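Local coordinates for protein beta-N-acetylglucosaminidase (PDB 3WO8) that probably hydrolyses terminal non-reducing N-acetyl-D-hexosamine residues from N-acetyl-beta-D-hexosaminides, as a family 3 glycoside hydrolase built on a TIM barrel, at residues Asp146-Cys158 with Glu200-Glu212. Residues are numbered along the deposited sequence; the frame is centred on the assembly and turned at random.
Sequences DPKIVAEHGARAC and EDLLPFRKVLERE
Ala151 and Pro204 meet almost backbone to backbone, their CA atoms 3.9 Å apart. Here helices 147-158 and 203-211 run side by side, with axes 8.1 Å apart and crossing at -31°. Small residues on the first helix leave shallow hollows, and bulkier ones on the second fill them. The Pro204 ring is the first bump: its CG lies 3.8 Å from Val150 CG1, and its CB sits by Ala151 CA. One turn on, Val208 forks over the helix. Its CG1 stands anti to the backbone N (chi1 176°) and reaches Cys158 SG at 3.5 Å. Its CG2 drops onto bare backbone, 3.6 Å from Gly154 C and close to Ala155 N. Gly154 carries no side chain where that methyl comes down. At the N-terminal end, Pro147 packs its CB against Glu200 O and Leu203 CD2, while Lys148, its side chain slanting across Leu203, touches the same methyl with CE. Lys207 lays its CB on the Ala151 methyl at 3.9 Å; its chain then bends outward, and NZ forms a salt bridge with Glu210 OE2. With an alanine in place of Lys207, the Ala151 methyl would probably lose its cover from CG, and Glu210 OE2 would be left without its charged mate. Farther along, the Arg211 guanidinium lies flat over the Ala155 methyl, which sits 3.9 Å above the centre of its plane. Glu159, later on the first helix, pairs with Arg211 NH1. On the outside of the TIM barrel, helix 147-158 comes between strands 121-122 and 167-173, and helix 203-211 between 167-173 and 216-219; Cys158 and Phe205 both rest on Ile170. The chemistry is thus mainly apolar between the segments, with charged groups along the outer margin, so the two helices are held together chiefly by close fit and burial of apolar groups.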
loop_
_atom_site.group_PDB
_atom_site.type_symbol
_atom_site.label_atom_id
_atom_site.label_comp_id
_atom_site.label_asym_id
_atom_site.label_seq_id
_atom_site.Cartn_x
_atom_site.Cartn_y
_atom_site.Cartn_z
ATOM N N ASP B 146 23.502 16.350 -14.767
ATOM C CA ASP B 146 24.429 15.695 -15.691
ATOM C C ASP B 146 23.673 14.653 -16.503
ATOM O O ASP B 146 23.207 13.679 -15.944
ATOM C CB ASP B 146 25.584 15.043 -14.916
ATOM C CG ASP B 146 26.507 14.216 -15.802
ATOM O OD1 ASP B 146 26.345 14.208 -17.042
ATOM O OD2 ASP B 146 27.416 13.566 -15.252
ATOM N N PRO B 147 23.574 14.837 -17.833
ATOM C CA PRO B 147 22.787 13.913 -18.678
ATOM C C PRO B 147 23.272 12.478 -18.721
ATOM O O PRO B 147 22.497 11.578 -19.039
ATOM C CB PRO B 147 22.930 14.518 -20.084
ATOM C CG PRO B 147 23.260 15.944 -19.861
ATOM C CD PRO B 147 24.141 15.937 -18.637
ATOM N N LYS B 148 24.566 12.303 -18.478
ATOM C CA LYS B 148 25.208 10.993 -18.411
ATOM C C LYS B 148 24.441 10.172 -17.371
ATOM O O LYS B 148 23.889 9.099 -17.673
ATOM C CB LYS B 148 26.674 11.178 -17.973
ATOM C CG LYS B 148 27.670 10.123 -18.434
ATOM C CD LYS B 148 28.704 10.745 -19.373
ATOM C CE LYS B 148 28.085 11.044 -20.739
ATOM N NZ LYS B 148 28.494 12.364 -21.276
ATOM N N ILE B 149 24.380 10.750 -16.166
ATOM C CA ILE B 149 23.754 10.155 -14.997
ATOM C C ILE B 149 22.268 9.846 -15.224
ATOM O O ILE B 149 21.750 8.737 -14.926
ATOM C CB ILE B 149 23.939 11.097 -13.810
ATOM C CG1 ILE B 149 25.410 11.076 -13.382
ATOM C CG2 ILE B 149 23.076 10.657 -12.645
ATOM C CD1 ILE B 149 25.786 12.166 -12.393
ATOM N N VAL B 150 21.592 10.822 -15.797
ATOM C CA VAL B 150 20.176 10.680 -16.120
ATOM C C VAL B 150 19.951 9.496 -17.074
ATOM O O VAL B 150 18.970 8.744 -16.955
ATOM C CB VAL B 150 19.612 11.961 -16.764
ATOM C CG1 VAL B 150 18.100 11.844 -16.967
ATOM C CG2 VAL B 150 19.975 13.196 -15.939
ATOM N N ALA B 151 20.868 9.333 -18.019
ATOM C CA ALA B 151 20.761 8.266 -18.999
ATOM C C ALA B 151 20.809 6.925 -18.308
ATOM O O ALA B 151 19.938 6.064 -18.511
ATOM C CB ALA B 151 21.886 8.374 -20.007
ATOM N N GLU B 152 21.838 6.754 -17.487
ATOM C CA GLU B 152 22.024 5.511 -16.774
ATOM C C GLU B 152 20.808 5.214 -15.936
ATOM O O GLU B 152 20.167 4.182 -16.104
ATOM C CB GLU B 152 23.283 5.562 -15.915
ATOM C CG GLU B 152 24.513 4.999 -16.632
ATOM C CD GLU B 152 25.742 5.897 -16.506
ATOM O OE1 GLU B 152 26.454 6.108 -17.522
ATOM O OE2 GLU B 152 25.984 6.409 -15.394
ATOM N N HIS B 153 20.449 6.140 -15.060
ATOM C CA HIS B 153 19.340 5.857 -14.169
ATOM C C HIS B 153 18.064 5.560 -14.959
ATOM O O HIS B 153 17.333 4.603 -14.641
ATOM C CB HIS B 153 19.177 6.973 -13.180
ATOM C CG HIS B 153 20.246 6.986 -12.139
ATOM N ND1 HIS B 153 21.465 7.594 -12.334
ATOM C CD2 HIS B 153 20.281 6.473 -10.887
ATOM C CE1 HIS B 153 22.199 7.471 -11.241
ATOM N NE2 HIS B 153 21.505 6.793 -10.348
ATOM N N GLY B 154 17.844 6.314 -16.033
ATOM C CA GLY B 154 16.670 6.116 -16.865
ATOM C C GLY B 154 16.522 4.716 -17.438
ATOM O O GLY B 154 15.386 4.140 -17.515
ATOM N N ALA B 155 17.654 4.163 -17.873
ATOM C CA ALA B 155 17.607 2.868 -18.543
ATOM C C ALA B 155 17.480 1.820 -17.483
ATOM O O ALA B 155 16.631 0.935 -17.591
ATOM C CB ALA B 155 18.828 2.621 -19.414
ATOM N N ARG B 156 18.262 1.960 -16.420
ATOM C CA ARG B 156 18.090 1.049 -15.265
ATOM C C ARG B 156 16.626 1.022 -14.790
ATOM O O ARG B 156 16.076 -0.041 -14.500
ATOM C CB ARG B 156 19.004 1.449 -14.109
ATOM C CG ARG B 156 20.487 1.492 -14.470
ATOM C CD ARG B 156 21.265 0.218 -14.170
ATOM N NE ARG B 156 20.576 -1.023 -14.544
ATOM C CZ ARG B 156 20.730 -2.185 -13.884
ATOM N NH1 ARG B 156 21.548 -2.279 -12.821
ATOM N NH2 ARG B 156 20.054 -3.263 -14.270
ATOM N N ALA B 157 15.992 2.191 -14.770
ATOM C CA ALA B 157 14.618 2.307 -14.333
ATOM C C ALA B 157 13.679 1.609 -15.276
ATOM O O ALA B 157 12.753 0.888 -14.865
ATOM C CB ALA B 157 14.237 3.765 -14.244
ATOM N N CYS B 158 13.905 1.830 -16.564
ATOM C CA CYS B 158 13.043 1.195 -17.534
ATOM C C CYS B 158 13.203 -0.326 -17.422
ATOM O O CYS B 158 12.205 -1.064 -17.417
ATOM C CB CYS B 158 13.336 1.717 -18.929
ATOM S SG CYS B 158 12.803 3.426 -19.234
ATOM N N GLU B 200 22.626 17.030 -24.909
ATOM C CA GLU B 200 22.192 17.093 -23.487
ATOM C C GLU B 200 20.831 16.425 -23.227
ATOM O O GLU B 200 20.766 15.277 -22.834
ATOM C CB GLU B 200 22.203 18.537 -23.009
ATOM C CG GLU B 200 23.608 19.089 -22.832
ATOM C CD GLU B 200 23.668 20.602 -22.790
ATOM O OE1 GLU B 200 22.724 21.247 -22.285
ATOM O OE2 GLU B 200 24.686 21.150 -23.262
ATOM N N ASP B 201 19.752 17.122 -23.527
ATOM C CA ASP B 201 18.397 16.659 -23.195
ATOM C C ASP B 201 17.979 15.320 -23.820
ATOM O O ASP B 201 17.210 14.554 -23.218
ATOM C CB ASP B 201 17.364 17.731 -23.592
ATOM C CG ASP B 201 17.688 19.086 -22.998
ATOM O OD1 ASP B 201 18.801 19.613 -23.289
ATOM O OD2 ASP B 201 16.847 19.596 -22.210
ATOM N N LEU B 202 18.456 15.063 -25.036
ATOM C CA LEU B 202 18.071 13.846 -25.758
ATOM C C LEU B 202 18.996 12.707 -25.419
ATOM O O LEU B 202 18.669 11.563 -25.707
ATOM C CB LEU B 202 18.055 14.060 -27.272
ATOM C CG LEU B 202 16.861 14.836 -27.786
ATOM C CD1 LEU B 202 17.265 15.684 -28.956
ATOM C CD2 LEU B 202 15.759 13.890 -28.203
ATOM N N LEU B 203 20.138 13.016 -24.816
ATOM C CA LEU B 203 21.082 11.971 -24.467
ATOM C C LEU B 203 20.353 10.800 -23.799
ATOM O O LEU B 203 20.357 9.699 -24.359
ATOM C CB LEU B 203 22.292 12.489 -23.650
ATOM C CG LEU B 203 23.288 11.373 -23.314
ATOM C CD1 LEU B 203 23.624 10.571 -24.548
ATOM C CD2 LEU B 203 24.590 11.887 -22.715
ATOM N N PRO B 204 19.641 11.048 -22.674
ATOM C CA PRO B 204 18.898 9.971 -22.023
ATOM C C PRO B 204 17.862 9.273 -22.897
ATOM O O PRO B 204 17.644 8.081 -22.756
ATOM C CB PRO B 204 18.176 10.691 -20.866
ATOM C CG PRO B 204 18.879 11.990 -20.686
ATOM C CD PRO B 204 19.275 12.353 -22.086
ATOM N N PHE B 205 17.202 10.005 -23.776
ATOM C CA PHE B 205 16.142 9.409 -24.624
ATOM C C PHE B 205 16.770 8.442 -25.622
ATOM O O PHE B 205 16.187 7.404 -25.957
ATOM C CB PHE B 205 15.280 10.506 -25.308
ATOM C CG PHE B 205 14.422 11.290 -24.331
ATOM C CD1 PHE B 205 14.926 12.399 -23.666
ATOM C CD2 PHE B 205 13.140 10.872 -24.020
ATOM C CE1 PHE B 205 14.153 13.084 -22.739
ATOM C CE2 PHE B 205 12.361 11.562 -23.112
ATOM C CZ PHE B 205 12.870 12.664 -22.461
ATOM N N ARG B 206 17.986 8.772 -26.041
ATOM C CA ARG B 206 18.717 7.955 -26.994
ATOM C C ARG B 206 19.164 6.707 -26.310
ATOM O O ARG B 206 18.994 5.618 -26.837
ATOM C CB ARG B 206 19.967 8.689 -27.514
ATOM C CG ARG B 206 19.707 10.103 -27.994
ATOM C CD ARG B 206 20.703 10.587 -28.997
ATOM N NE ARG B 206 21.755 11.449 -28.457
ATOM C CZ ARG B 206 23.057 11.194 -28.542
ATOM N NH1 ARG B 206 23.470 10.080 -29.105
ATOM N NH2 ARG B 206 23.954 12.051 -28.071
ATOM N N LYS B 207 19.771 6.876 -25.143
ATOM C CA LYS B 207 20.320 5.735 -24.407
ATOM C C LYS B 207 19.233 4.723 -24.058
ATOM O O LYS B 207 19.377 3.540 -24.400
ATOM C CB LYS B 207 21.158 6.162 -23.195
ATOM C CG LYS B 207 22.658 6.264 -23.500
ATOM C CD LYS B 207 23.007 7.063 -24.779
ATOM C CE LYS B 207 24.459 6.868 -25.278
ATOM N NZ LYS B 207 24.542 6.245 -26.629
ATOM N N VAL B 208 18.129 5.168 -23.461
ATOM C CA VAL B 208 17.050 4.217 -23.144
ATOM C C VAL B 208 16.490 3.579 -24.396
ATOM O O VAL B 208 16.216 2.372 -24.421
ATOM C CB VAL B 208 15.879 4.852 -22.347
ATOM C CG1 VAL B 208 14.732 3.854 -22.130
ATOM C CG2 VAL B 208 16.373 5.366 -21.010
ATOM N N LEU B 209 16.310 4.391 -25.436
ATOM C CA LEU B 209 15.485 3.981 -26.588
ATOM C C LEU B 209 16.149 2.957 -27.497
ATOM O O LEU B 209 15.460 2.132 -28.090
ATOM C CB LEU B 209 14.987 5.195 -27.390
ATOM C CG LEU B 209 13.724 5.841 -26.827
ATOM C CD1 LEU B 209 13.395 7.126 -27.555
ATOM C CD2 LEU B 209 12.544 4.877 -26.901
ATOM N N GLU B 210 17.473 3.004 -27.599
ATOM C CA GLU B 210 18.195 2.013 -28.396
ATOM C C GLU B 210 18.637 0.771 -27.596
ATOM O O GLU B 210 19.138 -0.196 -28.166
ATOM C CB GLU B 210 19.361 2.678 -29.142
ATOM C CG GLU B 210 20.543 3.129 -28.286
ATOM C CD GLU B 210 21.198 4.412 -28.810
ATOM O OE1 GLU B 210 20.701 5.019 -29.803
ATOM O OE2 GLU B 210 22.214 4.828 -28.199
ATOM N N ARG B 211 18.415 0.798 -26.286
ATOM C CA ARG B 211 18.594 -0.374 -25.452
ATOM C C ARG B 211 17.279 -1.138 -25.197
ATOM O O ARG B 211 17.309 -2.357 -25.016
ATOM C CB ARG B 211 19.256 0.021 -24.129
ATOM C CG ARG B 211 20.726 0.401 -24.280
ATOM C CD ARG B 211 21.334 0.991 -23.005
ATOM N NE ARG B 211 21.273 0.082 -21.851
ATOM C CZ ARG B 211 21.831 0.317 -20.656
ATOM N NH1 ARG B 211 21.708 -0.581 -19.675
ATOM N NH2 ARG B 211 22.510 1.442 -20.424
ATOM N N GLU B 212 16.137 -0.452 -25.187
ATOM C CA GLU B 212 14.884 -1.072 -24.727
ATOM C C GLU B 212 13.768 -0.751 -25.694
ATOM O O GLU B 212 13.087 0.263 -25.581
ATOM C CB GLU B 212 14.471 -0.552 -23.343
ATOM C CG GLU B 212 15.587 -0.087 -22.423
ATOM C CD GLU B 212 16.149 -1.205 -21.597
ATOM O OE1 GLU B 212 17.210 -0.960 -20.975
ATOM O OE2 GLU B 212 15.534 -2.308 -21.576
#